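Local structure of 3-oxo-tetronate kinase (Salmonella typhimurium, 3DQQ) at residues 182-185 / 186-190. The protein is a four-carbon acid sugar kinase that probably catalyses the ATP-dependent phosphorylation of 3-oxo-tetronate to 3-oxo-tetronate 4-phosphate. Numbering follows the deposited sequence.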
ATOM      1  N   THR A 182     -27.661  -7.342 -35.600  1.00 33.11           N
ATOM      2  CA  THR A 182     -26.657  -7.901 -34.717  1.00 33.86           C
ATOM      3  C   THR A 182     -26.657  -9.407 -34.809  1.00 34.47           C
ATOM      4  O   THR A 182     -25.599 -10.038 -34.834  1.00 35.13           O
ATOM      5  CB  THR A 182     -26.860  -7.494 -33.264  1.00 33.79           C
ATOM      6  OG1 THR A 182     -26.897  -6.066 -33.193  1.00 33.82           O
ATOM      7  CG2 THR A 182     -25.723  -8.002 -32.389  1.00 31.33           C
ATOM      8  N   ARG A 183     -27.835  -9.988 -34.915  1.00 34.68           N
ATOM      9  CA  ARG A 183     -27.945 -11.454 -34.992  1.00 34.76           C
ATOM     10  C   ARG A 183     -27.441 -11.954 -36.343  1.00 33.88           C
ATOM     11  O   ARG A 183     -26.898 -13.028 -36.451  1.00 33.82           O
ATOM     12  CB  ARG A 183     -29.383 -11.821 -34.643  1.00 34.57           C
ATOM     13  CG  ARG A 183     -30.000 -13.065 -35.122  1.00 35.14           C
ATOM     14  CD  ARG A 183     -31.390 -13.066 -34.431  1.00 38.79           C
ATOM     15  NE  ARG A 183     -32.529 -13.673 -35.141  1.00 43.54           N
ATOM     16  CZ  ARG A 183     -33.028 -13.265 -36.311  1.00 44.24           C
ATOM     17  NH1 ARG A 183     -32.448 -12.290 -37.042  1.00 47.10           N
ATOM     18  NH2 ARG A 183     -34.091 -13.881 -36.782  1.00 42.72           N
ATOM     19  N   ALA A 184     -27.564 -11.137 -37.366  1.00 33.55           N
ATOM     20  CA  ALA A 184     -27.065 -11.522 -38.662  1.00 33.67           C
ATOM     21  C   ALA A 184     -25.539 -11.522 -38.618  1.00 34.01           C
ATOM     22  O   ALA A 184     -24.905 -12.459 -39.106  1.00 35.11           O
ATOM     23  CB  ALA A 184     -27.591 -10.593 -39.734  1.00 31.95           C
ATOM     24  N   ALA A 185     -24.946 -10.488 -38.019  1.00 33.96           N
ATOM     25  CA  ALA A 185     -23.486 -10.361 -37.977  1.00 33.82           C
ATOM     26  C   ALA A 185     -22.899 -11.526 -37.138  1.00 34.33           C
ATOM     27  O   ALA A 185     -21.838 -12.071 -37.459  1.00 35.20           O
ATOM     28  CB  ALA A 185     -23.086  -9.010 -37.432  1.00 31.69           C
ATOM     29  N   LEU A 186     -23.615 -11.940 -36.098  1.00 34.55           N
ATOM     30  CA  LEU A 186     -23.166 -13.045 -35.266  1.00 34.81           C
ATOM     31  C   LEU A 186     -23.113 -14.314 -36.070  1.00 35.26           C
ATOM     32  O   LEU A 186     -22.093 -14.977 -36.076  1.00 35.78           O
ATOM     33  CB  LEU A 186     -24.062 -13.215 -34.038  1.00 34.35           C
ATOM     34  CG  LEU A 186     -23.752 -12.235 -32.902  1.00 34.08           C
ATOM     35  CD1 LEU A 186     -24.907 -12.076 -31.898  1.00 29.88           C
ATOM     36  CD2 LEU A 186     -22.440 -12.667 -32.229  1.00 32.56           C
ATOM     37  N   SER A 187     -24.193 -14.649 -36.762  1.00 36.30           N
ATOM     38  CA  SER A 187     -24.203 -15.801 -37.668  1.00 36.85           C
ATOM     39  C   SER A 187     -23.104 -15.735 -38.671  1.00 38.14           C
ATOM     40  O   SER A 187     -22.501 -16.725 -39.002  1.00 39.25           O
ATOM     41  CB  SER A 187     -25.458 -15.825 -38.484  1.00 36.78           C
ATOM     42  OG  SER A 187     -26.609 -15.905 -37.672  1.00 39.05           O
ATOM     43  N   ARG A 188     -22.858 -14.565 -39.193  1.00 39.12           N
ATOM     44  CA  ARG A 188     -21.852 -14.443 -40.211  1.00 41.37           C
ATOM     45  C   ARG A 188     -20.436 -14.781 -39.690  1.00 40.76           C
ATOM     46  O   ARG A 188     -19.646 -15.466 -40.377  1.00 40.16           O
ATOM     47  CB  ARG A 188     -21.896 -13.037 -40.755  1.00 41.22           C
ATOM     48  CG  ARG A 188     -21.401 -12.951 -42.160  1.00 45.75           C
ATOM     49  CD  ARG A 188     -21.546 -11.499 -42.783  1.00 48.16           C
ATOM     50  NE  ARG A 188     -22.849 -10.812 -42.522  1.00 52.50           N
ATOM     51  CZ  ARG A 188     -23.004  -9.765 -41.697  1.00 53.41           C
ATOM     52  NH1 ARG A 188     -21.950  -9.275 -41.005  1.00 56.25           N
ATOM     53  NH2 ARG A 188     -24.207  -9.219 -41.534  1.00 51.80           N
ATOM     54  N   LEU A 189     -20.125 -14.313 -38.477  1.00 40.05           N
ATOM     55  CA  LEU A 189     -18.861 -14.656 -37.864  1.00 40.21           C
ATOM     56  C   LEU A 189     -18.747 -16.178 -37.727  1.00 40.71           C
ATOM     57  O   LEU A 189     -17.716 -16.803 -37.948  1.00 39.92           O
ATOM     58  CB  LEU A 189     -18.715 -13.969 -36.506  1.00 39.44           C
ATOM     59  CG  LEU A 189     -18.567 -12.446 -36.599  1.00 38.08           C
ATOM     60  CD1 LEU A 189     -18.477 -11.823 -35.247  1.00 35.32           C
ATOM     61  CD2 LEU A 189     -17.358 -12.098 -37.406  1.00 33.53           C
ATOM     62  N   GLN A 190     -19.838 -16.789 -37.388  1.00 41.80           N
ATOM     63  CA  GLN A 190     -19.789 -18.188 -37.131  1.00 43.80           C
ATOM     64  C   GLN A 190     -19.555 -18.982 -38.409  1.00 43.60           C
ATOM     65  O   GLN A 190     -18.731 -19.872 -38.391  1.00 42.53           O
ATOM     66  CB  GLN A 190     -21.081 -18.578 -36.496  1.00 43.63           C
ATOM     67  CG  GLN A 190     -21.059 -19.888 -35.851  1.00 45.76           C
ATOM     68  CD  GLN A 190     -22.273 -20.034 -34.978  1.00 47.22           C
ATOM     69  OE1 GLN A 190     -23.052 -19.038 -34.787  1.00 50.58           O
ATOM     70  NE2 GLN A 190     -22.439 -21.244 -34.395  1.00 47.55           N
TER
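Two turns of the amphipathic helix 179-191, in the sugar-binding N-terminal domain, meet where Ser-187 folds back on Arg-183. The i to i+4 ladder runs unbroken, from Leu-186 N to Thr-182 O through Leu-189 N to Ala-185 O. At Arg-183 O the rung is doubled: Ser-187 N donates almost straight (N-H...O 176°, 3.2 Å), and Ser-187 OG adds a second bond of 3.1 Å from the opposite face of the carbonyl plane. With OG beside its backbone N (chi1 -60°), the hydroxyl is held against the preceding turn. The exposed Arg-188 sets CG anti to its N, bends at chi3 (-44°) and brings its guanidinium back over the backbone of Ala-184 and Ala-185, where NH1 lies 3.6 Å from Ala-185 CA. Ala-184 O faces that plane from 4.0 Å away, nearer its periphery than its middle. The buried side is largely apolar: the side chains of Thr-182 and Leu-186 run alongside each other, Thr-182 CG2 4.2 Å from Leu-186 CD1, and pack on strand 167-170 (Ile-170) and helix 204-214 (Val-213), while Thr-182 OG1 is hydrogen-bonded to Gly-178 O. Each hydroxyl thus finds its acceptor four residues back, and that of Thr-182 is satisfied although buried.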